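Local coordinates for protein toxin PAU_02230 (Photorhabdus asymbiotica subsp. asymbiotica ATCC 43949, PDB 6HV6) that acts as a bacterial toxin, known as PaTox, whose modelled part is a mixed alpha/beta structure with a six-stranded antiparallel sheet, at residues E242-A254 and H344-S357. The protein carries 1 engineered substitution. Residues are numbered along the deposited sequence; the frame is centred on the assembly and turned at random.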
ATOM      1  N   GLU A 242      11.106   5.780 -10.251  1.00 35.13           N
ATOM      2  CA  GLU A 242      11.632   5.982 -11.593  1.00 36.43           C
ATOM      3  C   GLU A 242      10.995   5.021 -12.584  1.00 36.97           C
ATOM      4  O   GLU A 242      10.652   5.414 -13.706  1.00 40.07           O
ATOM      5  CB  GLU A 242      13.152   5.821 -11.586  1.00 41.97           C
ATOM      6  CG  GLU A 242      13.791   6.032 -12.946  1.00 52.83           C
ATOM      7  CD  GLU A 242      13.683   7.465 -13.435  1.00 60.49           C
ATOM      8  OE1 GLU A 242      13.361   8.355 -12.614  1.00 61.39           O
ATOM      9  OE2 GLU A 242      13.927   7.695 -14.643  1.00 61.01           O
ATOM     10  N   LEU A 243      10.846   3.752 -12.196  1.00 32.59           N
ATOM     11  CA  LEU A 243      10.147   2.794 -13.048  1.00 33.99           C
ATOM     12  C   LEU A 243       8.711   3.241 -13.300  1.00 35.59           C
ATOM     13  O   LEU A 243       8.157   3.007 -14.387  1.00 37.44           O
ATOM     14  CB  LEU A 243      10.191   1.409 -12.395  1.00 32.86           C
ATOM     15  CG  LEU A 243       9.535   0.222 -13.102  1.00 30.13           C
ATOM     16  CD1 LEU A 243      10.048   0.056 -14.545  1.00 29.78           C
ATOM     17  CD2 LEU A 243       9.792  -1.029 -12.298  1.00 27.61           C
ATOM     18  N   HIS A 244       8.112   3.926 -12.321  1.00 32.08           N
ATOM     19  CA  HIS A 244       6.740   4.416 -12.460  1.00 31.51           C
ATOM     20  C   HIS A 244       6.602   5.410 -13.611  1.00 39.49           C
ATOM     21  O   HIS A 244       5.564   5.449 -14.287  1.00 43.02           O
ATOM     22  CB  HIS A 244       6.302   5.061 -11.145  1.00 32.35           C
ATOM     23  CG  HIS A 244       4.820   5.083 -10.942  1.00 40.76           C
ATOM     24  ND1 HIS A 244       4.245   5.025  -9.691  1.00 39.86           N
ATOM     25  CD2 HIS A 244       3.794   5.174 -11.824  1.00 43.36           C
ATOM     26  CE1 HIS A 244       2.930   5.065  -9.811  1.00 39.93           C
ATOM     27  NE2 HIS A 244       2.630   5.150 -11.094  1.00 45.40           N
ATOM     28  N   ALA A 245       7.622   6.224 -13.852  1.00 47.25           N
ATOM     29  CA  ALA A 245       7.442   7.422 -14.663  1.00 59.20           C
ATOM     30  C   ALA A 245       7.867   7.213 -16.112  1.00 68.71           C
ATOM     31  O   ALA A 245       8.406   6.172 -16.493  1.00 70.65           O
ATOM     32  CB  ALA A 245       8.217   8.596 -14.053  1.00 62.62           C
ATOM     33  N   ASN A 246       7.582   8.237 -16.930  1.00 77.96           N
ATOM     34  CA  ASN A 246       8.095   8.375 -18.298  1.00 80.56           C
ATOM     35  C   ASN A 246       7.752   7.181 -19.184  1.00 72.39           C
ATOM     36  O   ASN A 246       8.457   6.896 -20.155  1.00 74.55           O
ATOM     37  CB  ASN A 246       9.610   8.606 -18.301  1.00 84.09           C
ATOM     38  CG  ASN A 246      10.003   9.903 -17.627  1.00 85.77           C
ATOM     39  OD1 ASN A 246       9.244  10.872 -17.635  1.00 92.56           O
ATOM     40  ND2 ASN A 246      11.197   9.928 -17.038  1.00 79.67           N
ATOM     41  N   GLY A 247       6.677   6.470 -18.867  1.00 65.46           N
ATOM     42  CA  GLY A 247       6.396   5.243 -19.584  1.00 60.43           C
ATOM     43  C   GLY A 247       7.497   4.210 -19.505  1.00 65.30           C
ATOM     44  O   GLY A 247       7.504   3.272 -20.308  1.00 68.72           O
ATOM     45  N   ASN A 248       8.451   4.371 -18.572  1.00 56.78           N
ATOM     46  CA  ASN A 248       9.431   3.319 -18.313  1.00 47.34           C
ATOM     47  C   ASN A 248       8.742   1.985 -18.100  1.00 47.02           C
ATOM     48  O   ASN A 248       9.178   0.959 -18.632  1.00 47.20           O
ATOM     49  CB  ASN A 248      10.283   3.651 -17.085  1.00 46.78           C
ATOM     50  CG  ASN A 248      11.480   4.508 -17.413  1.00 48.85           C
ATOM     51  OD1 ASN A 248      11.983   4.486 -18.533  1.00 54.37           O
ATOM     52  ND2 ASN A 248      11.950   5.267 -16.431  1.00 43.89           N
ATOM     53  N   ALA A 249       7.653   1.983 -17.328  1.00 45.27           N
ATOM     54  CA  ALA A 249       6.910   0.752 -17.098  1.00 41.18           C
ATOM     55  C   ALA A 249       6.341   0.198 -18.392  1.00 38.98           C
ATOM     56  O   ALA A 249       6.250  -1.026 -18.556  1.00 44.00           O
ATOM     57  CB  ALA A 249       5.789   0.995 -16.078  1.00 40.59           C
ATOM     58  N   SER A 250       5.965   1.074 -19.327  1.00 40.07           N
ATOM     59  CA  SER A 250       5.354   0.623 -20.566  1.00 48.87           C
ATOM     60  C   SER A 250       6.323  -0.169 -21.436  1.00 51.92           C
ATOM     61  O   SER A 250       5.878  -0.866 -22.359  1.00 48.24           O
ATOM     62  CB  SER A 250       4.818   1.818 -21.353  1.00 59.80           C
ATOM     63  OG  SER A 250       5.881   2.567 -21.917  1.00 63.53           O
ATOM     64  N   LYS A 251       7.629  -0.073 -21.168  1.00 49.97           N
ATOM     65  CA  LYS A 251       8.602  -0.833 -21.939  1.00 50.32           C
ATOM     66  C   LYS A 251       8.438  -2.331 -21.744  1.00 48.33           C
ATOM     67  O   LYS A 251       8.935  -3.107 -22.565  1.00 47.09           O
ATOM     68  CB  LYS A 251      10.018  -0.402 -21.564  1.00 50.72           C
ATOM     69  CG  LYS A 251      10.278   1.076 -21.811  1.00 55.59           C
ATOM     70  CD  LYS A 251      11.679   1.487 -21.406  1.00 58.21           C
ATOM     71  CE  LYS A 251      11.956   2.929 -21.820  1.00 65.26           C
ATOM     72  NZ  LYS A 251      13.394   3.291 -21.691  1.00 66.62           N
ATOM     73  N   PHE A 252       7.740  -2.756 -20.689  1.00 40.90           N
ATOM     74  CA  PHE A 252       7.523  -4.172 -20.438  1.00 36.47           C
ATOM     75  C   PHE A 252       6.195  -4.672 -20.992  1.00 38.71           C
ATOM     76  O   PHE A 252       5.832  -5.824 -20.751  1.00 41.71           O
ATOM     77  CB  PHE A 252       7.660  -4.461 -18.942  1.00 34.59           C
ATOM     78  CG  PHE A 252       9.045  -4.163 -18.409  1.00 37.63           C
ATOM     79  CD1 PHE A 252      10.072  -5.084 -18.558  1.00 42.16           C
ATOM     80  CD2 PHE A 252       9.332  -2.944 -17.814  1.00 36.82           C
ATOM     81  CE1 PHE A 252      11.354  -4.805 -18.096  1.00 42.86           C
ATOM     82  CE2 PHE A 252      10.604  -2.661 -17.347  1.00 39.49           C
ATOM     83  CZ  PHE A 252      11.620  -3.594 -17.490  1.00 40.53           C
ATOM     84  N   ASN A 253       5.503  -3.850 -21.778  1.00 40.15           N
ATOM     85  CA  ASN A 253       4.272  -4.268 -22.435  1.00 45.82           C
ATOM     86  C   ASN A 253       4.573  -5.212 -23.590  1.00 54.11           C
ATOM     87  O   ASN A 253       5.398  -4.905 -24.453  1.00 59.52           O
ATOM     88  CB  ASN A 253       3.517  -3.049 -22.962  1.00 55.25           C
ATOM     89  CG  ASN A 253       2.594  -2.447 -21.933  1.00 64.12           C
ATOM     90  OD1 ASN A 253       1.763  -3.141 -21.350  1.00 69.80           O
ATOM     91  ND2 ASN A 253       2.733  -1.147 -21.701  1.00 65.78           N
ATOM     92  N   ALA A 254       3.896  -6.355 -23.614  1.00 51.58           N
ATOM     93  CA  ALA A 254       4.001  -7.255 -24.759  1.00 54.29           C
ATOM     94  C   ALA A 254       3.281  -6.658 -25.959  1.00 55.98           C
ATOM     95  O   ALA A 254       3.747  -6.771 -27.095  1.00 71.28           O
ATOM     96  CB  ALA A 254       3.438  -8.624 -24.426  1.00 55.04           C
ATOM     97  N   HIS A 344      -3.104  -7.177 -19.291  1.00 30.63           N
ATOM     98  CA  HIS A 344      -2.086  -6.742 -20.234  1.00 39.65           C
ATOM     99  C   HIS A 344      -0.858  -7.630 -20.106  1.00 34.49           C
ATOM    100  O   HIS A 344      -0.204  -7.639 -19.059  1.00 31.69           O
ATOM    101  CB  HIS A 344      -1.746  -5.273 -19.988  1.00 36.22           C
ATOM    102  CG  HIS A 344      -2.940  -4.372 -20.065  1.00 36.80           C
ATOM    103  ND1 HIS A 344      -3.276  -3.672 -21.204  1.00 43.36           N
ATOM    104  CD2 HIS A 344      -3.894  -4.080 -19.149  1.00 38.46           C
ATOM    105  CE1 HIS A 344      -4.375  -2.972 -20.980  1.00 45.49           C
ATOM    106  NE2 HIS A 344      -4.770  -3.201 -19.739  1.00 39.40           N
ATOM    107  N   PRO A 345      -0.545  -8.420 -21.133  1.00 34.24           N
ATOM    108  CA  PRO A 345       0.620  -9.306 -21.049  1.00 37.07           C
ATOM    109  C   PRO A 345       1.891  -8.502 -20.834  1.00 37.47           C
ATOM    110  O   PRO A 345       2.095  -7.457 -21.456  1.00 43.30           O
ATOM    111  CB  PRO A 345       0.629 -10.019 -22.407  1.00 41.65           C
ATOM    112  CG  PRO A 345      -0.746  -9.794 -22.981  1.00 51.63           C
ATOM    113  CD  PRO A 345      -1.200  -8.477 -22.450  1.00 44.63           C
ATOM    114  N   LEU A 346       2.737  -8.999 -19.931  1.00 33.78           N
ATOM    115  CA  LEU A 346       4.060  -8.445 -19.690  1.00 34.83           C
ATOM    116  C   LEU A 346       5.108  -9.270 -20.423  1.00 39.53           C
ATOM    117  O   LEU A 346       5.003 -10.497 -20.501  1.00 37.28           O
ATOM    118  CB  LEU A 346       4.373  -8.417 -18.196  1.00 30.21           C
ATOM    119  CG  LEU A 346       3.568  -7.389 -17.400  1.00 34.41           C
ATOM    120  CD1 LEU A 346       3.862  -7.537 -15.939  1.00 31.19           C
ATOM    121  CD2 LEU A 346       3.887  -5.986 -17.855  1.00 39.39           C
ATOM    122  N   ASP A 347       6.117  -8.587 -20.960  1.00 40.66           N
ATOM    123  CA  ASP A 347       7.196  -9.231 -21.698  1.00 43.19           C
ATOM    124  C   ASP A 347       8.528  -8.792 -21.106  1.00 42.75           C
ATOM    125  O   ASP A 347       8.862  -7.601 -21.131  1.00 37.32           O
ATOM    126  CB  ASP A 347       7.114  -8.883 -23.182  1.00 46.08           C
ATOM    127  CG  ASP A 347       8.319  -9.364 -23.961  1.00 56.59           C
ATOM    128  OD1 ASP A 347       8.836 -10.456 -23.642  1.00 54.33           O
ATOM    129  OD2 ASP A 347       8.731  -8.655 -24.904  1.00 63.62           O
ATOM    130  N   TYR A 348       9.282  -9.747 -20.559  1.00 37.43           N
ATOM    131  CA  TYR A 348      10.597  -9.449 -20.002  1.00 37.67           C
ATOM    132  C   TYR A 348      11.733  -9.921 -20.903  1.00 40.47           C
ATOM    133  O   TYR A 348      12.854 -10.098 -20.423  1.00 44.04           O
ATOM    134  CB  TYR A 348      10.732 -10.048 -18.599  1.00 36.06           C
ATOM    135  CG  TYR A 348       9.711  -9.474 -17.643  1.00 38.15           C
ATOM    136  CD1 TYR A 348       9.923  -8.239 -17.032  1.00 32.64           C
ATOM    137  CD2 TYR A 348       8.519 -10.139 -17.385  1.00 36.91           C
ATOM    138  CE1 TYR A 348       8.983  -7.696 -16.164  1.00 32.49           C
ATOM    139  CE2 TYR A 348       7.568  -9.596 -16.509  1.00 30.52           C
ATOM    140  CZ  TYR A 348       7.807  -8.375 -15.912  1.00 30.04           C
ATOM    141  OH  TYR A 348       6.868  -7.831 -15.054  1.00 29.76           O
ATOM    142  N   SER A 349      11.468 -10.096 -22.204  1.00 42.72           N
ATOM    143  CA  SER A 349      12.496 -10.545 -23.146  1.00 45.55           C
ATOM    144  C   SER A 349      13.680  -9.591 -23.221  1.00 49.23           C
ATOM    145  O   SER A 349      14.795 -10.015 -23.538  1.00 53.42           O
ATOM    146  CB  SER A 349      11.904 -10.695 -24.550  1.00 50.44           C
ATOM    147  OG  SER A 349      10.924 -11.707 -24.595  1.00 56.15           O
ATOM    148  N   ASN A 350      13.465  -8.303 -22.984  1.00 50.26           N
ATOM    149  CA  ASN A 350      14.533  -7.319 -23.096  1.00 55.13           C
ATOM    150  C   ASN A 350      14.941  -6.748 -21.741  1.00 50.91           C
ATOM    151  O   ASN A 350      15.485  -5.644 -21.668  1.00 49.07           O
ATOM    152  CB  ASN A 350      14.115  -6.202 -24.048  1.00 68.23           C
ATOM    153  CG  ASN A 350      13.786  -6.718 -25.434  1.00 81.15           C
ATOM    154  OD1 ASN A 350      14.424  -7.649 -25.930  1.00 80.87           O
ATOM    155  ND2 ASN A 350      12.777  -6.126 -26.061  1.00 89.14           N
ATOM    156  N   VAL A 351      14.697  -7.498 -20.662  1.00 43.18           N
ATOM    157  CA  VAL A 351      14.984  -7.006 -19.318  1.00 41.55           C
ATOM    158  C   VAL A 351      16.473  -6.740 -19.119  1.00 53.23           C
ATOM    159  O   VAL A 351      16.849  -5.926 -18.269  1.00 54.92           O
ATOM    160  CB  VAL A 351      14.443  -8.001 -18.262  1.00 39.46           C
ATOM    161  CG1 VAL A 351      15.305  -9.246 -18.184  1.00 40.88           C
ATOM    162  CG2 VAL A 351      14.312  -7.331 -16.885  1.00 39.24           C
ATOM    163  N   SER A 352      17.341  -7.392 -19.893  1.00 52.78           N
ATOM    164  CA  SER A 352      18.768  -7.112 -19.764  1.00 54.64           C
ATOM    165  C   SER A 352      19.103  -5.709 -20.243  1.00 56.59           C
ATOM    166  O   SER A 352      20.065  -5.102 -19.761  1.00 65.62           O
ATOM    167  CB  SER A 352      19.585  -8.141 -20.543  1.00 55.49           C
ATOM    168  OG  SER A 352      19.410  -7.980 -21.938  1.00 60.13           O
ATOM    169  N   ASP A 353      18.319  -5.181 -21.178  1.00 52.19           N
ATOM    170  CA  ASP A 353      18.633  -3.913 -21.817  1.00 58.47           C
ATOM    171  C   ASP A 353      17.962  -2.721 -21.149  1.00 55.70           C
ATOM    172  O   ASP A 353      18.488  -1.605 -21.213  1.00 60.33           O
ATOM    173  CB  ASP A 353      18.227  -3.964 -23.294  1.00 64.23           C
ATOM    174  CG  ASP A 353      18.717  -5.220 -23.996  1.00 71.56           C
ATOM    175  OD1 ASP A 353      19.893  -5.600 -23.799  1.00 63.94           O
ATOM    176  OD2 ASP A 353      17.919  -5.830 -24.744  1.00 80.04           O
ATOM    177  N   ILE A 354      16.817  -2.919 -20.510  1.00 47.13           N
ATOM    178  CA  ILE A 354      16.039  -1.798 -19.990  1.00 53.26           C
ATOM    179  C   ILE A 354      16.663  -1.316 -18.688  1.00 56.16           C
ATOM    180  O   ILE A 354      16.808  -2.085 -17.731  1.00 58.68           O
ATOM    181  CB  ILE A 354      14.575  -2.194 -19.794  1.00 50.96           C
ATOM    182  CG1 ILE A 354      13.956  -2.509 -21.157  1.00 48.42           C
ATOM    183  CG2 ILE A 354      13.812  -1.089 -19.056  1.00 48.93           C
ATOM    184  CD1 ILE A 354      12.646  -3.276 -21.071  1.00 42.31           C
ATOM    185  N   LYS A 355      17.036  -0.041 -18.650  1.00 52.97           N
ATOM    186  CA  LYS A 355      17.765   0.528 -17.527  1.00 53.92           C
ATOM    187  C   LYS A 355      16.924   1.610 -16.872  1.00 45.85           C
ATOM    188  O   LYS A 355      16.428   2.514 -17.551  1.00 52.00           O
ATOM    189  CB  LYS A 355      19.111   1.099 -17.986  1.00 61.25           C
ATOM    190  CG  LYS A 355      19.968   0.098 -18.752  1.00 67.75           C
ATOM    191  CD  LYS A 355      20.509  -1.001 -17.844  1.00 73.28           C
ATOM    192  CE  LYS A 355      21.688  -0.499 -17.016  1.00 81.74           C
ATOM    193  NZ  LYS A 355      22.415  -1.588 -16.293  1.00 81.23           N
ATOM    194  N   ILE A 356      16.765   1.512 -15.558  1.00 45.33           N
ATOM    195  CA  ILE A 356      16.040   2.488 -14.757  1.00 46.25           C
ATOM    196  C   ILE A 356      17.082   3.217 -13.916  1.00 52.31           C
ATOM    197  O   ILE A 356      17.657   2.640 -12.984  1.00 52.35           O
ATOM    198  CB  ILE A 356      14.951   1.824 -13.897  1.00 51.33           C
ATOM    199  CG1 ILE A 356      13.699   1.554 -14.733  1.00 50.02           C
ATOM    200  CG2 ILE A 356      14.570   2.681 -12.717  1.00 51.67           C
ATOM    201  CD1 ILE A 356      13.793   0.346 -15.606  1.00 48.76           C
ATOM    202  N   SER A 357      17.353   4.476 -14.272  1.00 56.01           N
ATOM    203  CA  SER A 357      18.433   5.262 -13.664  1.00 52.23           C
ATOM    204  C   SER A 357      19.744   4.487 -13.671  1.00 55.97           C
ATOM    205  O   SER A 357      20.489   4.479 -12.690  1.00 64.70           O
ATOM    206  CB  SER A 357      18.082   5.700 -12.242  1.00 56.80           C
ATOM    207  OG  SER A 357      16.799   6.293 -12.178  1.00 64.21           O
TER
HETATM  208  O   HOH W   1      15.578   5.846 -16.127  1.00 50.51           O
HETATM  209  O   HOH W   2      10.216  -5.705 -24.215  1.00 55.00           O
HETATM  210  O   HOH W   3       0.777  -5.597 -22.780  1.00 63.08           O
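A single antiparallel beta bridge and an aromatic-aliphatic cluster join the C-terminal end of helix 235-244 and the chain that follows it to the outermost strand 342-346 of the six-stranded antiparallel sheet and the loop beyond it. Asn253 and Leu346 form a non-hydrogen-bonded pair, as the two flanking bonds indicate: Asp347 N donates to Phe252 O at 2.8 Å and Ala254 N to Pro345 O at 3.0 Å, each with an N-H...O angle of 169°. Leu346 turns its own backbone to Ser281 of strand 280-286, so the bridge lies on the other edge of the strand. A water donating to both Asn253 OD1 and Pro345 O ties this end further, and Arg283 also bonds Asn253 OD1.

Phe252, in the 3-10 segment 249-252, has the largest area buried by the other segment, 145 Å². Over one face of its ring Ile354 CD1 makes a CH-pi contact, 3.9 Å from the centroid; Val351 CG2 sits near the ring plane at the edge, beside CE1. Tyr348 meets the ring obliquely, the planes inclined at 40° and the two CD1 atoms 3.5 Å apart, while its OH bonds Val204 O in helix 199-211. Leu361 of helix 361-365 touches Phe252, Tyr348 and Val351, and Val204 touches Phe252, so both helices border the cluster.

Toward the helix end, Ile356 divides its branches: chi1 of -81° sends CD1 to Leu243 CD1, at 3.9 Å, and leaves CG2 for Glu242 CG, at 3.4 Å. Beside them, Asn248 ND2 and Ala245 N grip Glu242 O from opposite faces of its carbonyl plane. A water closes this end, donating to Glu242 OE2 and accepting from Ser357 N, both at 2.9 Å.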